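Local coordinates for centrosome-associated zinc finger protein CP190 (Drosophila melanogaster, PDB 6ER1) that helps organise chromatin domains and boundaries as a partner recruited by insulator DNA-binding proteins, its N-terminal BTB domain, the part modelled here, forming homodimers, at residues D33-T38 / K48-V53; A83-P88 / L102-K107. All blocks are in the same frame, centred on the assembly; numbering follows the deposited sequence. Where two conformers were deposited one is given.

Both contacts belong to the one BTB/POZ domain and follow each other along the chain in that order. Contact 1 (33-38 with 48-53) links the hairpin of strands 37-40 and 46-49 to the start of helix 51-57, beside the second subunit. Contact 2 (83-88 with 102-107) sets the start of helix 83-95 against the entry to helix 105-115. They lie on opposite sides of the chain's centre, their own centres about 21 Å apart and their nearest atoms about 7 Å apart. Helix 83-95 spans the two: its first turn makes contact 2, while Val-90 and Tyr-94 farther along pack on contact 1. One contact thus borders the dimer interface, and the other joins helices within the subunit.

Contact 1. Residues D33-T38 / K48-V53; sequences DYCDLT and KVHRLV
His-50 points its ring edge at the backbone of Asp-33, and NE2 donates to Asp-33 O at 2.8 Å with an N-H...O angle of 162°. Cys-35 SG sits over one face of that ring, displaced toward the rim, 3.9 Å from its centroid. The other ring nitrogen, ND1, is hydrogen-bonded to Tyr-94 OH, so bonds at two sides of the imidazole fix its rotation. This is the tight part of the contact. It continues into a classic beta bulge: Val-49 O receives both Asp-36 N, at 3.0 Å, and Leu-37 N, while Val-49 N returns a 2.9 Å bond to Leu-37 O. Leu-37 and Val-49 lie side by side, CB against CG2, on the sheet face packed by Leu-54. Equally tight is the grip on the helix start: a chi1 of 56° sets Asp-36 CG between the backbone N and the carbonyl carbon, and OD1 accepts Arg-51 N through its syn lone pair in a nearly straight 2.8 Å bond.

Toward solvent the fit is looser. Lys-48 runs extended past Thr-38 on the other sheet face, with its CG 3.7 Å from Thr-38 OG1. The Asp-36 and Arg-51 side chains cross obliquely; their salt bridge, OD2 to NH1, is long at 3.7 Å, and water 2 spans that pair, while Arg-51 NE is claimed by Glu-65. Tyr-34 of the second subunit packs on Arg-51.

His-50 occupies the N-cap position, yet the carboxylate of Asp-36 takes the first helical amide directly, at Arg-51 N, and the next, at Leu-52 N, through water 1, an arrangement likely to favour its charged form and to tie the bulge at the start of strand 37-40 to the helix beside the dimer interface.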
loop_
_atom_site.group_PDB
_atom_site.type_symbol
_atom_site.label_atom_id
_atom_site.label_comp_id
_atom_site.label_asym_id
_atom_site.label_seq_id
_atom_site.Cartn_x
_atom_site.Cartn_y
_atom_site.Cartn_z
ATOM N N ASP A 33 -4.215 8.952 6.406
ATOM C CA ASP A 33 -3.589 9.554 5.225
ATOM C C ASP A 33 -3.748 8.604 4.070
ATOM O O ASP A 33 -3.443 7.413 4.206
ATOM C CB ASP A 33 -2.108 9.809 5.472
ATOM C CG ASP A 33 -1.854 10.937 6.443
ATOM O OD1 ASP A 33 -2.666 11.870 6.491
ATOM O OD2 ASP A 33 -0.822 10.908 7.157
ATOM N N TYR A 34 -4.231 9.136 2.945
ATOM C CA TYR A 34 -4.389 8.432 1.668
ATOM C C TYR A 34 -5.475 7.381 1.715
ATOM O O TYR A 34 -5.608 6.594 0.775
ATOM C CB TYR A 34 -3.059 7.848 1.089
ATOM C CG TYR A 34 -1.895 8.814 1.185
ATOM C CD1 TYR A 34 -1.850 9.922 0.371
ATOM C CD2 TYR A 34 -0.918 8.696 2.190
ATOM C CE1 TYR A 34 -0.830 10.862 0.487
ATOM C CE2 TYR A 34 0.109 9.637 2.310
ATOM C CZ TYR A 34 0.143 10.723 1.438
ATOM O OH TYR A 34 1.125 11.694 1.514
ATOM N N CYS A 35 -6.328 7.409 2.753
ATOM C CA CYS A 35 -7.419 6.432 2.821
ATOM C C CYS A 35 -8.432 6.718 1.711
ATOM O O CYS A 35 -8.661 7.879 1.336
ATOM C CB CYS A 35 -8.055 6.393 4.191
ATOM S SG CYS A 35 -6.990 5.686 5.470
ATOM N N ASP A 36 -8.984 5.659 1.142
ATOM C CA ASP A 36 -9.866 5.794 -0.011
ATOM C C ASP A 36 -11.105 4.965 0.080
ATOM O O ASP A 36 -11.862 4.878 -0.886
ATOM C CB ASP A 36 -9.099 5.485 -1.304
ATOM C CG ASP A 36 -8.455 4.133 -1.291
ATOM O OD1 ASP A 36 -8.710 3.314 -0.390
ATOM O OD2 ASP A 36 -7.662 3.867 -2.198
ATOM N N LEU A 37 -11.364 4.440 1.276
ATOM C CA LEU A 37 -12.550 3.633 1.536
ATOM C C LEU A 37 -12.960 3.856 2.991
ATOM O O LEU A 37 -12.133 3.680 3.906
ATOM C CB LEU A 37 -12.270 2.171 1.281
ATOM C CG LEU A 37 -13.380 1.171 1.583
ATOM C CD1 LEU A 37 -14.697 1.489 0.900
ATOM C CD2 LEU A 37 -12.926 -0.232 1.229
ATOM N N THR A 38 -14.222 4.251 3.219
ATOM C CA THR A 38 -14.749 4.491 4.537
ATOM C C THR A 38 -15.796 3.432 4.807
ATOM O O THR A 38 -16.779 3.323 4.053
ATOM C CB THR A 38 -15.341 5.901 4.658
ATOM O OG1 THR A 38 -14.314 6.871 4.384
ATOM C CG2 THR A 38 -15.919 6.176 6.043
ATOM N N LYS A 48 -11.709 4.197 8.443
ATOM C CA LYS A 48 -11.124 4.574 7.143
ATOM C C LYS A 48 -9.912 3.727 6.830
ATOM O O LYS A 48 -9.032 3.580 7.679
ATOM C CB LYS A 48 -10.753 6.044 7.128
ATOM C CG LYS A 48 -11.994 6.907 7.254
ATOM C CD LYS A 48 -11.780 8.395 7.233
ATOM C CE LYS A 48 -13.158 9.075 7.262
ATOM N NZ LYS A 48 -13.099 10.559 7.204
ATOM N N VAL A 49 -9.855 3.190 5.611
ATOM C CA VAL A 49 -8.860 2.207 5.259
ATOM C C VAL A 49 -8.346 2.521 3.834
ATOM O O VAL A 49 -8.852 3.398 3.130
ATOM C CB VAL A 49 -9.463 0.776 5.338
ATOM C CG1 VAL A 49 -9.939 0.445 6.726
ATOM C CG2 VAL A 49 -10.601 0.599 4.343
ATOM N N HIS A 50 -7.377 1.722 3.418
ATOM C CA HIS A 50 -6.814 1.719 2.046
ATOM C C HIS A 50 -7.297 0.501 1.311
ATOM O O HIS A 50 -6.991 -0.622 1.716
ATOM C CB HIS A 50 -5.302 1.717 2.083
ATOM C CG HIS A 50 -4.697 2.842 2.852
ATOM N ND1 HIS A 50 -4.342 2.712 4.186
ATOM C CD2 HIS A 50 -4.424 4.127 2.516
ATOM C CE1 HIS A 50 -3.854 3.851 4.625
ATOM N NE2 HIS A 50 -3.899 4.735 3.637
ATOM N N ARG A 51 -8.019 0.705 0.217
ATOM C CA ARG A 51 -8.555 -0.383 -0.593
ATOM C C ARG A 51 -7.490 -1.414 -0.954
ATOM O O ARG A 51 -7.765 -2.622 -0.858
ATOM C CB ARG A 51 -9.214 0.174 -1.829
ATOM C CG ARG A 51 -10.139 -0.769 -2.530
ATOM C CD ARG A 51 -10.799 -0.089 -3.737
ATOM N NE ARG A 51 -11.913 0.762 -3.297
ATOM C CZ ARG A 51 -11.919 2.088 -3.243
ATOM N NH1 ARG A 51 -10.862 2.801 -3.612
ATOM N NH2 ARG A 51 -13.011 2.727 -2.810
ATOM N N LEU A 52 -6.295 -0.946 -1.352
ATOM C CA LEU A 52 -5.264 -1.860 -1.792
ATOM C C LEU A 52 -4.771 -2.751 -0.675
ATOM O O LEU A 52 -4.374 -3.903 -0.948
ATOM C CB LEU A 52 -4.153 -1.097 -2.466
ATOM C CG LEU A 52 -3.045 -0.380 -1.737
ATOM C CD1 LEU A 52 -2.072 -1.374 -1.109
ATOM C CD2 LEU A 52 -2.252 0.525 -2.664
ATOM N N VAL A 53 -4.795 -2.251 0.586
ATOM C CA VAL A 53 -4.353 -3.104 1.679
ATOM C C VAL A 53 -5.353 -4.248 1.883
ATOM O O VAL A 53 -4.983 -5.424 2.079
ATOM C CB VAL A 53 -4.195 -2.282 2.972
ATOM C CG1 VAL A 53 -3.845 -3.192 4.127
ATOM C CG2 VAL A 53 -3.073 -1.253 2.782
HETATM O O HOH W 1 -5.895 1.957 -1.934
HETATM O O HOH W 2 -8.194 2.158 -4.683
#

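Contact 2. Residues A83-P88 / L102-K107; sequences ADVVVP and LKMYGK
The carboxylate of Asp-84 is the flat group that meets segment 102-107, and it receives two different visitors. Lys-107 NZ arrives on the syn lone pair of OD2, at 2.8 Å, as a hydrogen-bonded salt bridge. Met-104 CE stands well out of the carboxylate plane, 4.1 Å from CG, and also rests 3.5 Å from Asp-84 O. The other oxygen, OD1, turns back to the Asp-84 helix and takes a weak 3.0 Å bond from Val-85 N.

Lys-107 reaches across with its chain extended, CG anti to the backbone N (chi1 -162°), and crosses Asp-84 at about a right angle. The lysine is modelled in two conformers, and the bridge described belongs to one of them. Met-104 behaves differently: its chain is bent at chi2 and chi3, and the methyl end does the touching, meeting Val-85 CG1 at 3.7 Å. That same CG1 packs on Lys-107 CG at 4.0 Å, so a single valine branch meets both the methionine methyl and the aliphatic part of the lysine. Val-85 also packs on Leu-108 and Thr-111, so the same valine continues the packing along helix 105-115.

An alanine in place of Asp-84 would probably leave the Lys-107 ammonium without its mate in this contact and its chain freer to turn, while the weak bond to Val-85 N would go too.

The chemistry is therefore graded: Val-85 packs on the Met-104 methyl and the aliphatic part of Lys-107, and a single ion pair flanks that apolar contact on the partly exposed side.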
loop_
_atom_site.group_PDB
_atom_site.type_symbol
_atom_site.label_atom_id
_atom_site.label_comp_id
_atom_site.label_asym_id
_atom_site.label_seq_id
_atom_site.Cartn_x
_atom_site.Cartn_y
_atom_site.Cartn_z
ATOM N N ALA A 83 -18.040 -4.127 13.669
ATOM C CA ALA A 83 -16.688 -3.787 14.159
ATOM C C ALA A 83 -16.039 -4.908 14.954
ATOM O O ALA A 83 -14.833 -5.027 14.979
ATOM C CB ALA A 83 -16.695 -2.481 14.954
ATOM N N ASP A 84 -16.862 -5.725 15.665
ATOM C CA ASP A 84 -16.265 -6.821 16.421
ATOM C C ASP A 84 -15.337 -7.781 15.638
ATOM O O ASP A 84 -14.395 -8.312 16.175
ATOM C CB ASP A 84 -17.318 -7.658 17.208
ATOM C CG ASP A 84 -18.373 -8.305 16.350
ATOM O OD1 ASP A 84 -18.537 -7.927 15.155
ATOM O OD2 ASP A 84 -19.030 -9.235 16.864
ATOM N N VAL A 85 -15.685 -8.004 14.375
ATOM C CA VAL A 85 -14.832 -8.804 13.484
ATOM C C VAL A 85 -14.002 -7.926 12.534
ATOM O O VAL A 85 -12.824 -8.276 12.289
ATOM C CB VAL A 85 -15.607 -9.899 12.709
ATOM C CG1 VAL A 85 -16.240 -10.885 13.684
ATOM C CG2 VAL A 85 -16.640 -9.311 11.759
ATOM N N VAL A 86 -14.567 -6.807 12.106
ATOM C CA VAL A 86 -13.884 -5.974 11.089
ATOM C C VAL A 86 -12.652 -5.343 11.649
ATOM O O VAL A 86 -11.564 -5.306 11.015
ATOM C CB VAL A 86 -14.794 -4.955 10.431
ATOM C CG1 VAL A 86 -14.025 -3.964 9.560
ATOM C CG2 VAL A 86 -15.930 -5.648 9.680
ATOM N N VAL A 87 -12.724 -4.793 12.862
ATOM C CA VAL A 87 -11.555 -4.103 13.407
ATOM C C VAL A 87 -10.340 -5.010 13.620
ATOM O O VAL A 87 -9.250 -4.677 13.082
ATOM C CB VAL A 87 -11.924 -3.294 14.692
ATOM C CG1 VAL A 87 -10.673 -2.821 15.401
ATOM C CG2 VAL A 87 -12.815 -2.130 14.286
ATOM N N PRO A 88 -10.506 -6.204 14.200
ATOM C CA PRO A 88 -9.341 -7.075 14.340
ATOM C C PRO A 88 -8.826 -7.561 12.943
ATOM O O PRO A 88 -7.596 -7.699 12.804
ATOM C CB PRO A 88 -9.804 -8.249 15.210
ATOM C CG PRO A 88 -11.093 -7.864 15.702
ATOM C CD PRO A 88 -11.631 -6.655 15.058
ATOM N N LEU A 102 -10.412 -15.057 23.004
ATOM C CA LEU A 102 -10.786 -16.414 22.623
ATOM C C LEU A 102 -12.246 -16.568 22.343
ATOM O O LEU A 102 -12.639 -17.374 21.497
ATOM C CB LEU A 102 -10.357 -17.467 23.663
ATOM C CG LEU A 102 -8.890 -17.755 23.769
ATOM C CD1 LEU A 102 -8.654 -18.690 24.948
ATOM C CD2 LEU A 102 -8.409 -18.346 22.448
ATOM N N LYS A 103 -13.100 -15.838 23.087
ATOM C CA LYS A 103 -14.501 -15.953 22.853
ATOM C C LYS A 103 -14.957 -15.590 21.413
ATOM O O LYS A 103 -16.032 -15.929 20.989
ATOM C CB LYS A 103 -15.264 -15.115 23.895
ATOM C CG LYS A 103 -15.205 -13.632 23.741
ATOM C CD LYS A 103 -15.994 -12.915 24.859
ATOM C CE LYS A 103 -16.483 -11.544 24.408
ATOM N NZ LYS A 103 -16.853 -10.599 25.512
ATOM N N MET A 104 -14.089 -14.835 20.731
ATOM C CA MET A 104 -14.352 -14.461 19.332
ATOM C C MET A 104 -13.744 -15.432 18.325
ATOM O O MET A 104 -13.926 -15.140 17.087
ATOM C CB MET A 104 -13.781 -13.043 19.081
ATOM C CG MET A 104 -14.558 -11.937 19.755
ATOM S SD MET A 104 -16.184 -11.668 19.064
ATOM C CE MET A 104 -15.803 -11.283 17.371
ATOM N N TYR A 105 -13.048 -16.454 18.717
ATOM C CA TYR A 105 -12.322 -17.338 17.752
ATOM C C TYR A 105 -13.302 -17.826 16.768
ATOM O O TYR A 105 -13.007 -17.708 15.490
ATOM C CB TYR A 105 -11.638 -18.499 18.470
ATOM C CG TYR A 105 -11.021 -19.478 17.520
ATOM C CD1 TYR A 105 -9.807 -19.158 16.935
ATOM C CD2 TYR A 105 -11.607 -20.657 17.223
ATOM C CE1 TYR A 105 -9.212 -20.052 16.072
ATOM C CE2 TYR A 105 -11.009 -21.580 16.339
ATOM C CZ TYR A 105 -9.795 -21.254 15.775
ATOM O OH TYR A 105 -9.224 -22.179 14.921
ATOM N N GLY A 106 -14.367 -18.496 17.084
ATOM C CA GLY A 106 -15.244 -19.070 16.109
ATOM C C GLY A 106 -15.910 -18.090 15.254
ATOM O O GLY A 106 -16.038 -18.338 13.998
ATOM N N LYS A 107 -16.261 -16.928 15.693
ATOM C CA LYS A 107 -16.892 -15.934 14.916
ATOM C C LYS A 107 -15.835 -15.433 13.885
ATOM O O LYS A 107 -16.242 -15.174 12.715
ATOM C CB LYS A 107 -17.361 -14.754 15.786
ATOM C CG LYS A 107 -18.394 -13.893 15.087
ATOM C CD LYS A 107 -19.079 -12.844 15.943
ATOM C CE LYS A 107 -20.041 -12.048 15.074
ATOM N NZ LYS A 107 -20.853 -11.065 15.847
#